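PDB 3OJO: Cap5O, which is a UDP-N-acetyl-mannosamine dehydrogenase of Staphylococcus aureus, an NAD-binding oxidoreductase involved in the biosynthesis of capsular polysaccharide. Local coordinates for residues Ile403-Asn408 with Val417-Tyr422; Val378-Asp383 with Asn408-Ser413; Asp374-Leu379 with Met398-Ile403. All coordinates share one frame; numbering follows the deposited sequence.

Contact 1 (Ile403-Asn408 with Val417-Tyr422); sequences IFDTKN and VLYYNY
Three donors converge on OD2 of Asp-405. The phenol of Tyr-419 donates across the contact, its OH 2.7 Å from Asp-405 OD2 and lying on that oxygen's anti lone pair; the backbone amides of Val-409 and Val-410 supply the other two bonds. Asp-405 OD1 closes an Asx turn by accepting from Lys-407 N at 3.2 Å, met from above the carboxylate plane. CG stands anti to the backbone N (chi1 -172°), pointing the carboxylate at the Tyr-419 strand; bonds to both oxygens hold it and would probably stabilise its charged form. Tyr-419 reaches it by running obliquely along the strands, and Tyr-419 CD2 lies 3.7 Å from Ile-403 CG2.

Strands 403-405 and 418-420 lie side by side with a 17° angle between their directions, the parallel pairing at one border of the five-stranded Rossmann-like sheet in the UDP-binding domain. Three backbone bonds set the register: Ile-403 N to Leu-418 O at 2.9 Å, Tyr-420 N to Ile-403 O at 2.7 Å, and Asp-405 N to Tyr-420 O at 2.9 Å. The first two run nearly along their C=O axes, whereas Asp-405 N stands above the carbonyl plane of Tyr-420.

On the sheet face opposite Ile-403 and Tyr-419, Phe-404 turns its edge to the face of Tyr-422 in an offset edge-to-face pair, centroids 5.7 Å apart and planes at 82°. Thr-406 CA lies over one face of the Tyr-422 ring, whose hydroxyl bonds to Gly-262 O. Beyond the paired strands, a water takes over, donating to Asp-405 O and accepting from Tyr-422 N.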
loop_
_atom_site.group_PDB
_atom_site.type_symbol
_atom_site.label_atom_id
_atom_site.label_comp_id
_atom_site.label_asym_id
_atom_site.label_seq_id
_atom_site.Cartn_x
_atom_site.Cartn_y
_atom_site.Cartn_z
ATOM N N ILE B 403 8.189 -26.323 14.166
ATOM C CA ILE B 403 8.560 -25.393 13.099
ATOM C C ILE B 403 7.817 -24.057 13.253
ATOM O O ILE B 403 6.582 -24.052 13.300
ATOM C CB ILE B 403 8.277 -25.999 11.689
ATOM C CG1 ILE B 403 9.104 -27.272 11.430
ATOM C CG2 ILE B 403 8.500 -24.949 10.571
ATOM C CD1 ILE B 403 8.740 -28.006 10.168
ATOM N N PHE B 404 8.570 -22.927 13.290
ATOM C CA PHE B 404 8.011 -21.575 13.242
ATOM C C PHE B 404 8.447 -20.965 11.902
ATOM O O PHE B 404 9.616 -20.601 11.705
ATOM C CB PHE B 404 8.389 -20.681 14.440
ATOM C CG PHE B 404 7.827 -19.275 14.353
ATOM C CD1 PHE B 404 6.564 -19.038 13.807
ATOM C CD2 PHE B 404 8.555 -18.188 14.818
ATOM C CE1 PHE B 404 6.062 -17.741 13.698
ATOM C CE2 PHE B 404 8.039 -16.894 14.725
ATOM C CZ PHE B 404 6.794 -16.685 14.175
ATOM N N ASP B 405 7.499 -20.927 10.959
ATOM C CA ASP B 405 7.730 -20.452 9.605
ATOM C C ASP B 405 7.288 -19.002 9.448
ATOM O O ASP B 405 6.096 -18.712 9.426
ATOM C CB ASP B 405 7.070 -21.407 8.603
ATOM C CG ASP B 405 7.359 -21.172 7.141
ATOM O OD1 ASP B 405 8.304 -20.418 6.833
ATOM O OD2 ASP B 405 6.652 -21.753 6.304
ATOM N N THR B 406 8.271 -18.088 9.366
ATOM C CA THR B 406 8.054 -16.652 9.221
ATOM C C THR B 406 7.737 -16.263 7.772
ATOM O O THR B 406 7.362 -15.115 7.529
ATOM C CB THR B 406 9.266 -15.858 9.776
ATOM O OG1 THR B 406 10.378 -16.008 8.912
ATOM C CG2 THR B 406 9.623 -16.237 11.186
ATOM N N LYS B 407 7.896 -17.212 6.821
ATOM C CA LYS B 407 7.692 -17.001 5.373
ATOM C C LYS B 407 6.469 -17.719 4.766
ATOM O O LYS B 407 6.114 -17.416 3.627
ATOM C CB LYS B 407 8.973 -17.377 4.577
ATOM C CG LYS B 407 10.181 -16.475 4.820
ATOM C CD LYS B 407 10.004 -15.041 4.287
ATOM C CE LYS B 407 10.134 -14.900 2.799
ATOM N NZ LYS B 407 10.186 -13.469 2.406
ATOM N N ASN B 408 5.836 -18.661 5.511
ATOM C CA ASN B 408 4.682 -19.471 5.070
ATOM C C ASN B 408 5.014 -20.233 3.757
ATOM O O ASN B 408 4.242 -20.225 2.790
ATOM C CB ASN B 408 3.398 -18.626 4.987
ATOM C CG ASN B 408 2.128 -19.418 4.805
ATOM O OD1 ASN B 408 1.938 -20.499 5.359
ATOM N ND2 ASN B 408 1.213 -18.881 4.032
ATOM N N VAL B 417 5.237 -33.567 13.514
ATOM C CA VAL B 417 5.776 -32.205 13.558
ATOM C C VAL B 417 4.679 -31.165 13.820
ATOM O O VAL B 417 3.641 -31.182 13.152
ATOM C CB VAL B 417 6.598 -31.861 12.274
ATOM C CG1 VAL B 417 7.379 -30.565 12.444
ATOM C CG2 VAL B 417 7.547 -32.997 11.870
ATOM N N LEU B 418 4.925 -30.254 14.789
ATOM C CA LEU B 418 4.027 -29.140 15.105
ATOM C C LEU B 418 4.424 -27.930 14.242
ATOM O O LEU B 418 5.497 -27.353 14.443
ATOM C CB LEU B 418 4.101 -28.773 16.592
ATOM C CG LEU B 418 3.426 -29.718 17.576
ATOM C CD1 LEU B 418 3.996 -29.529 18.960
ATOM C CD2 LEU B 418 1.929 -29.492 17.614
ATOM N N TYR B 419 3.579 -27.585 13.253
ATOM C CA TYR B 419 3.838 -26.479 12.330
ATOM C C TYR B 419 3.115 -25.174 12.681
ATOM O O TYR B 419 1.883 -25.131 12.753
ATOM C CB TYR B 419 3.559 -26.882 10.869
ATOM C CG TYR B 419 3.745 -25.744 9.889
ATOM C CD1 TYR B 419 2.662 -24.981 9.465
ATOM C CD2 TYR B 419 5.006 -25.425 9.389
ATOM C CE1 TYR B 419 2.831 -23.910 8.592
ATOM C CE2 TYR B 419 5.185 -24.362 8.507
ATOM C CZ TYR B 419 4.094 -23.606 8.114
ATOM O OH TYR B 419 4.252 -22.574 7.230
ATOM N N TYR B 420 3.888 -24.088 12.775
ATOM C CA TYR B 420 3.365 -22.761 13.057
ATOM C C TYR B 420 3.737 -21.735 11.987
ATOM O O TYR B 420 4.787 -21.823 11.347
ATOM C CB TYR B 420 3.752 -22.278 14.462
ATOM C CG TYR B 420 3.299 -23.192 15.580
ATOM C CD1 TYR B 420 4.077 -24.277 15.981
ATOM C CD2 TYR B 420 2.126 -22.936 16.287
ATOM C CE1 TYR B 420 3.676 -25.110 17.026
ATOM C CE2 TYR B 420 1.725 -23.752 17.345
ATOM C CZ TYR B 420 2.501 -24.842 17.705
ATOM O OH TYR B 420 2.114 -25.669 18.730
ATOM N N ASN B 421 2.830 -20.768 11.811
ATOM C CA ASN B 421 2.816 -19.634 10.883
ATOM C C ASN B 421 2.884 -18.370 11.728
ATOM O O ASN B 421 2.981 -18.442 12.947
ATOM C CB ASN B 421 1.408 -19.610 10.245
ATOM C CG ASN B 421 1.267 -20.225 8.899
ATOM O OD1 ASN B 421 2.226 -20.348 8.140
ATOM N ND2 ASN B 421 0.027 -20.529 8.537
ATOM N N TYR B 422 2.672 -17.219 11.090
ATOM C CA TYR B 422 2.467 -15.952 11.769
ATOM C C TYR B 422 0.971 -15.923 12.118
ATOM O O TYR B 422 0.546 -15.224 13.034
ATOM C CB TYR B 422 2.809 -14.801 10.831
ATOM C CG TYR B 422 4.200 -14.236 10.995
ATOM C CD1 TYR B 422 4.736 -14.011 12.258
ATOM C CD2 TYR B 422 4.914 -13.774 9.900
ATOM C CE1 TYR B 422 5.985 -13.421 12.418
ATOM C CE2 TYR B 422 6.161 -13.181 10.048
ATOM C CZ TYR B 422 6.691 -13.001 11.308
ATOM O OH TYR B 422 7.929 -12.426 11.455
HETATM O O HOH W 1 4.040 -17.000 8.481
#

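Contact 2 (Val378-Asp383 with Asn408-Ser413); sequences VLILSD and NVVKSS
Apolar packing carries this contact. Ile-380, at the C-terminal end of strand 377-380, directs its CB toward the loop 408-413 and divides its two branches between consecutive valines. Ile-380 CG2, anti to the backbone N, meets Val-409 CG1 at 3.7 Å. The longer branch leaves beside the backbone N (chi1 -41°) and stays extended (chi2 -174°), which brings Ile-380 CD1 to 3.6 Å from Val-410 CG2. Both valines cross the isoleucine at about a right angle, so methyl groups meet end on rather than lying alongside.

A second kind of packing sets a valine methyl against the CA and CB of Asp-383. Val-409 holds CG1 in the crowded position between its backbone N and carbonyl carbon (chi1 72°), leaving CG2 anti to the N. Val-409 CG2 touches Asp-383 CA at 3.7 Å and Asp-383 CB at 3.8 Å, while the aspartate's carboxylate end leads away from the valine.

Polar anchoring comes from neighbouring groups. The loop's own amides are held by Asp-405, and in the other segment Ser-382 OG bonds to Thr-324 O. The loop, which joins strands 402-405 and 418-420, lies against the C-terminal end of strand 377-380.

Apolar contacts alone join the two segments, with 173 Å² buried between them; methyl contacts carry little directionality, so the loop's orientation probably depends more on its amide hydrogen bonds to Asp-405.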
loop_
_atom_site.group_PDB
_atom_site.type_symbol
_atom_site.label_atom_id
_atom_site.label_comp_id
_atom_site.label_asym_id
_atom_site.label_seq_id
_atom_site.Cartn_x
_atom_site.Cartn_y
_atom_site.Cartn_z
ATOM N N VAL B 378 12.906 -25.434 14.636
ATOM C CA VAL B 378 13.361 -25.129 13.263
ATOM C C VAL B 378 12.731 -23.783 12.867
ATOM O O VAL B 378 11.500 -23.632 12.844
ATOM C CB VAL B 378 13.134 -26.255 12.219
ATOM C CG1 VAL B 378 12.955 -25.699 10.802
ATOM C CG2 VAL B 378 14.294 -27.248 12.257
ATOM N N LEU B 379 13.589 -22.794 12.640
ATOM C CA LEU B 379 13.163 -21.446 12.306
ATOM C C LEU B 379 13.289 -21.180 10.808
ATOM O O LEU B 379 14.406 -21.085 10.298
ATOM C CB LEU B 379 13.952 -20.420 13.154
ATOM C CG LEU B 379 13.482 -18.966 13.147
ATOM C CD1 LEU B 379 12.016 -18.832 13.589
ATOM C CD2 LEU B 379 14.381 -18.111 14.017
ATOM N N ILE B 380 12.142 -21.046 10.108
ATOM C CA ILE B 380 12.166 -20.746 8.672
ATOM C C ILE B 380 12.110 -19.222 8.370
ATOM O O ILE B 380 11.094 -18.556 8.587
ATOM C CB ILE B 380 11.205 -21.604 7.827
ATOM C CG1 ILE B 380 11.217 -23.063 8.308
ATOM C CG2 ILE B 380 11.563 -21.473 6.337
ATOM C CD1 ILE B 380 10.456 -23.997 7.493
ATOM N N LEU B 381 13.235 -18.703 7.862
ATOM C CA LEU B 381 13.466 -17.286 7.579
ATOM C C LEU B 381 13.613 -16.923 6.102
ATOM O O LEU B 381 13.552 -15.732 5.782
ATOM C CB LEU B 381 14.664 -16.753 8.386
ATOM C CG LEU B 381 14.695 -16.997 9.884
ATOM C CD1 LEU B 381 15.968 -16.506 10.441
ATOM C CD2 LEU B 381 13.505 -16.346 10.591
ATOM N N SER B 382 13.739 -17.940 5.201
ATOM C CA SER B 382 13.818 -17.758 3.738
ATOM C C SER B 382 12.829 -18.657 3.014
ATOM O O SER B 382 12.571 -19.760 3.478
ATOM C CB SER B 382 15.233 -18.004 3.224
ATOM O OG SER B 382 16.140 -17.110 3.850
ATOM N N ASP B 383 12.266 -18.188 1.897
ATOM C CA ASP B 383 11.297 -18.962 1.118
ATOM C C ASP B 383 11.948 -19.754 -0.058
ATOM O O ASP B 383 11.498 -19.690 -1.209
ATOM C CB ASP B 383 10.079 -18.096 0.687
ATOM C CG ASP B 383 10.378 -16.893 -0.196
ATOM O OD1 ASP B 383 11.576 -16.597 -0.426
ATOM O OD2 ASP B 383 9.420 -16.229 -0.628
ATOM N N ASN B 408 5.836 -18.661 5.511
ATOM C CA ASN B 408 4.682 -19.471 5.070
ATOM C C ASN B 408 5.014 -20.233 3.757
ATOM O O ASN B 408 4.242 -20.225 2.790
ATOM C CB ASN B 408 3.398 -18.626 4.987
ATOM C CG ASN B 408 2.128 -19.418 4.805
ATOM O OD1 ASN B 408 1.938 -20.499 5.359
ATOM N ND2 ASN B 408 1.213 -18.881 4.032
ATOM N N VAL B 409 6.204 -20.869 3.744
ATOM C CA VAL B 409 6.770 -21.593 2.610
ATOM C C VAL B 409 6.415 -23.095 2.574
ATOM O O VAL B 409 6.214 -23.634 1.481
ATOM C CB VAL B 409 8.292 -21.285 2.434
ATOM C CG1 VAL B 409 9.145 -21.929 3.523
ATOM C CG2 VAL B 409 8.791 -21.668 1.049
ATOM N N VAL B 410 6.321 -23.756 3.750
ATOM C CA VAL B 410 6.006 -25.183 3.846
ATOM C C VAL B 410 4.576 -25.446 3.398
ATOM O O VAL B 410 3.629 -24.917 3.985
ATOM C CB VAL B 410 6.303 -25.799 5.234
ATOM C CG1 VAL B 410 6.277 -27.325 5.164
ATOM C CG2 VAL B 410 7.643 -25.325 5.771
ATOM N N LYS B 411 4.427 -26.253 2.347
ATOM C CA LYS B 411 3.109 -26.567 1.805
ATOM C C LYS B 411 2.652 -28.012 2.103
ATOM O O LYS B 411 1.463 -28.317 1.981
ATOM C CB LYS B 411 2.987 -26.141 0.327
ATOM C CG LYS B 411 3.192 -24.634 0.176
ATOM C CD LYS B 411 2.633 -24.034 -1.105
ATOM C CE LYS B 411 2.675 -22.517 -1.071
ATOM N NZ LYS B 411 4.050 -21.980 -0.870
ATOM N N SER B 412 3.567 -28.858 2.607
ATOM C CA SER B 412 3.291 -30.253 2.983
ATOM C C SER B 412 2.807 -30.356 4.437
ATOM O O SER B 412 3.464 -29.822 5.333
ATOM C CB SER B 412 4.547 -31.100 2.799
ATOM O OG SER B 412 5.643 -30.517 3.484
ATOM N N SER B 413 1.667 -31.039 4.674
ATOM C CA SER B 413 1.131 -31.226 6.033
ATOM C C SER B 413 1.873 -32.344 6.771
ATOM O O SER B 413 2.333 -33.302 6.142
ATOM C CB SER B 413 -0.370 -31.502 6.010
ATOM O OG SER B 413 -0.904 -31.483 7.325
#

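Contact 3 (Asp374-Leu379 with Met398-Ile403); sequences DASLVL and MKHKVI
Neighbouring parallel strands of the Rossmann-like UDP-binding domain begin their pairing here, with the chain leading into strand 377-380 set beside the turn before strand 402-405. Val-378 N donates to Val-402 O at 2.9 Å; the bond is almost straight (176° at the hydrogen) and lies nearly along the C=O axis. Val-378 and Ile-403 form the parallel bridge, reinforced by a CA-H...O contact from Ile-403 CA to Val-378 O at 3.4 Å.

Further toward the N-termini of the segments, Ala-375 O accepts two successive amides. His-400 N, at 3.2 Å from Ala-375 O, sits in the carbonyl plane on a lone pair, whereas the bond from Lys-399 N is weak, with 129° at the hydrogen.

Met-398 bends at chi3 (97°), which lays Met-398 CE against the backbone of 375-378, 3.4 Å from Leu-377 N. Met-398 SD reaches Val-378 CG2 at 3.8 Å, the two side chains crossing at about a right angle. Elsewhere in the interface Leu-377 CD1 meets Val-402 CG2 at 3.7 Å, also nearly perpendicular. Ser-376 OG lies in the plane of the His-400 ring, at its CD2 edge; the polar ends of both residues bond to Ser-314, the serine hydroxyl to its O and His-400 NE2 to its OG.

Leu-377 packs against Thr-306 and Ile-310 of helix 286-312, while Ala-375 and Val-378 touch strand 317-321, which flanks strand 377-380 on the edge away from strand 402-405.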
loop_
_atom_site.group_PDB
_atom_site.type_symbol
_atom_site.label_atom_id
_atom_site.label_comp_id
_atom_site.label_asym_id
_atom_site.label_seq_id
_atom_site.Cartn_x
_atom_site.Cartn_y
_atom_site.Cartn_z
ATOM N N ASP B 374 19.307 -32.616 17.483
ATOM C CA ASP B 374 18.945 -32.320 18.881
ATOM C C ASP B 374 18.346 -30.921 19.095
ATOM O O ASP B 374 18.349 -30.401 20.219
ATOM C CB ASP B 374 20.108 -32.615 19.868
ATOM C CG ASP B 374 20.703 -34.016 19.779
ATOM O OD1 ASP B 374 19.959 -35.001 20.020
ATOM O OD2 ASP B 374 21.920 -34.124 19.522
ATOM N N ALA B 375 17.821 -30.323 18.010
ATOM C CA ALA B 375 17.222 -28.995 18.037
ATOM C C ALA B 375 15.802 -29.023 18.596
ATOM O O ALA B 375 15.050 -29.972 18.348
ATOM C CB ALA B 375 17.236 -28.385 16.646
ATOM N N SER B 376 15.457 -27.976 19.370
ATOM C CA SER B 376 14.127 -27.787 19.955
ATOM C C SER B 376 13.173 -27.063 18.985
ATOM O O SER B 376 11.968 -27.297 19.053
ATOM C CB SER B 376 14.221 -27.017 21.265
ATOM O OG SER B 376 15.017 -27.722 22.202
ATOM N N LEU B 377 13.710 -26.206 18.077
ATOM C CA LEU B 377 12.928 -25.432 17.098
ATOM C C LEU B 377 13.635 -25.229 15.751
ATOM O O LEU B 377 14.810 -24.894 15.727
ATOM C CB LEU B 377 12.519 -24.064 17.716
ATOM C CG LEU B 377 11.973 -22.952 16.794
ATOM C CD1 LEU B 377 10.534 -23.222 16.337
ATOM C CD2 LEU B 377 12.104 -21.591 17.446
ATOM N N VAL B 378 12.906 -25.434 14.636
ATOM C CA VAL B 378 13.361 -25.129 13.263
ATOM C C VAL B 378 12.731 -23.783 12.867
ATOM O O VAL B 378 11.500 -23.632 12.844
ATOM C CB VAL B 378 13.134 -26.255 12.219
ATOM C CG1 VAL B 378 12.955 -25.699 10.802
ATOM C CG2 VAL B 378 14.294 -27.248 12.257
ATOM N N LEU B 379 13.589 -22.794 12.640
ATOM C CA LEU B 379 13.163 -21.446 12.306
ATOM C C LEU B 379 13.289 -21.180 10.808
ATOM O O LEU B 379 14.406 -21.085 10.298
ATOM C CB LEU B 379 13.952 -20.420 13.154
ATOM C CG LEU B 379 13.482 -18.966 13.147
ATOM C CD1 LEU B 379 12.016 -18.832 13.589
ATOM C CD2 LEU B 379 14.381 -18.111 14.017
ATOM N N MET B 398 15.472 -34.143 15.551
ATOM C CA MET B 398 15.137 -33.051 16.479
ATOM C C MET B 398 14.757 -33.508 17.887
ATOM O O MET B 398 14.081 -34.527 18.041
ATOM C CB MET B 398 13.989 -32.196 15.917
ATOM C CG MET B 398 14.416 -31.171 14.896
ATOM S SD MET B 398 13.121 -29.925 14.707
ATOM C CE MET B 398 13.667 -28.711 15.723
ATOM N N LYS B 399 15.129 -32.700 18.906
ATOM C CA LYS B 399 14.793 -32.925 20.319
ATOM C C LYS B 399 13.290 -32.688 20.508
ATOM O O LYS B 399 12.665 -33.323 21.364
ATOM C CB LYS B 399 15.611 -31.988 21.230
ATOM C CG LYS B 399 15.414 -32.228 22.718
ATOM C CD LYS B 399 16.406 -31.471 23.577
ATOM C CE LYS B 399 16.217 -31.816 25.037
ATOM N NZ LYS B 399 17.406 -31.468 25.854
ATOM N N HIS B 400 12.722 -31.755 19.708
ATOM C CA HIS B 400 11.303 -31.400 19.665
ATOM C C HIS B 400 10.978 -31.038 18.223
ATOM O O HIS B 400 11.595 -30.132 17.677
ATOM C CB HIS B 400 11.001 -30.209 20.586
ATOM C CG HIS B 400 11.303 -30.458 22.029
ATOM N ND1 HIS B 400 10.452 -31.201 22.829
ATOM C CD2 HIS B 400 12.350 -30.037 22.774
ATOM C CE1 HIS B 400 11.015 -31.217 24.028
ATOM N NE2 HIS B 400 12.156 -30.525 24.045
ATOM N N LYS B 401 10.045 -31.759 17.592
ATOM C CA LYS B 401 9.668 -31.494 16.206
ATOM C C LYS B 401 8.697 -30.294 16.071
ATOM O O LYS B 401 7.488 -30.475 15.864
ATOM C CB LYS B 401 9.145 -32.765 15.509
ATOM C CG LYS B 401 10.206 -33.845 15.301
ATOM C CD LYS B 401 9.635 -35.048 14.558
ATOM C CE LYS B 401 10.452 -36.299 14.763
ATOM N NZ LYS B 401 9.913 -37.443 13.980
ATOM N N VAL B 402 9.237 -29.061 16.228
ATOM C CA VAL B 402 8.456 -27.824 16.080
ATOM C C VAL B 402 9.052 -26.880 15.029
ATOM O O VAL B 402 10.269 -26.691 14.985
ATOM C CB VAL B 402 8.012 -27.109 17.395
ATOM C CG1 VAL B 402 7.519 -28.104 18.448
ATOM C CG2 VAL B 402 9.098 -26.215 17.964
ATOM N N ILE B 403 8.189 -26.323 14.166
ATOM C CA ILE B 403 8.560 -25.393 13.099
ATOM C C ILE B 403 7.817 -24.057 13.253
ATOM O O ILE B 403 6.582 -24.052 13.300
ATOM C CB ILE B 403 8.277 -25.999 11.689
ATOM C CG1 ILE B 403 9.104 -27.272 11.430
ATOM C CG2 ILE B 403 8.500 -24.949 10.571
ATOM C CD1 ILE B 403 8.740 -28.006 10.168
#

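Overall arrangement
Strand 402-405 runs between strands 377-380 and 418-420 in the sheet, so contacts 3 and 1 pair it along its two edges and meet at Ile-403. Contact 2 lies at the C-terminal end of strand 377-380, its centre about 6 Å from that of contact 1. Contacts 2 and 3 are buried; contact 1, reaching the outermost strand within this chain, is partly buried and the richest in polar side-chain bonds and aromatic rings. Contact 3 combines backbone pairing with aliphatic and thioether packing, and contact 2 is purely apolar. Asp-405 joins contacts 1 and 2 chemically, and Thr-406 OG1 bonding to Ile-380 O ties the same two together.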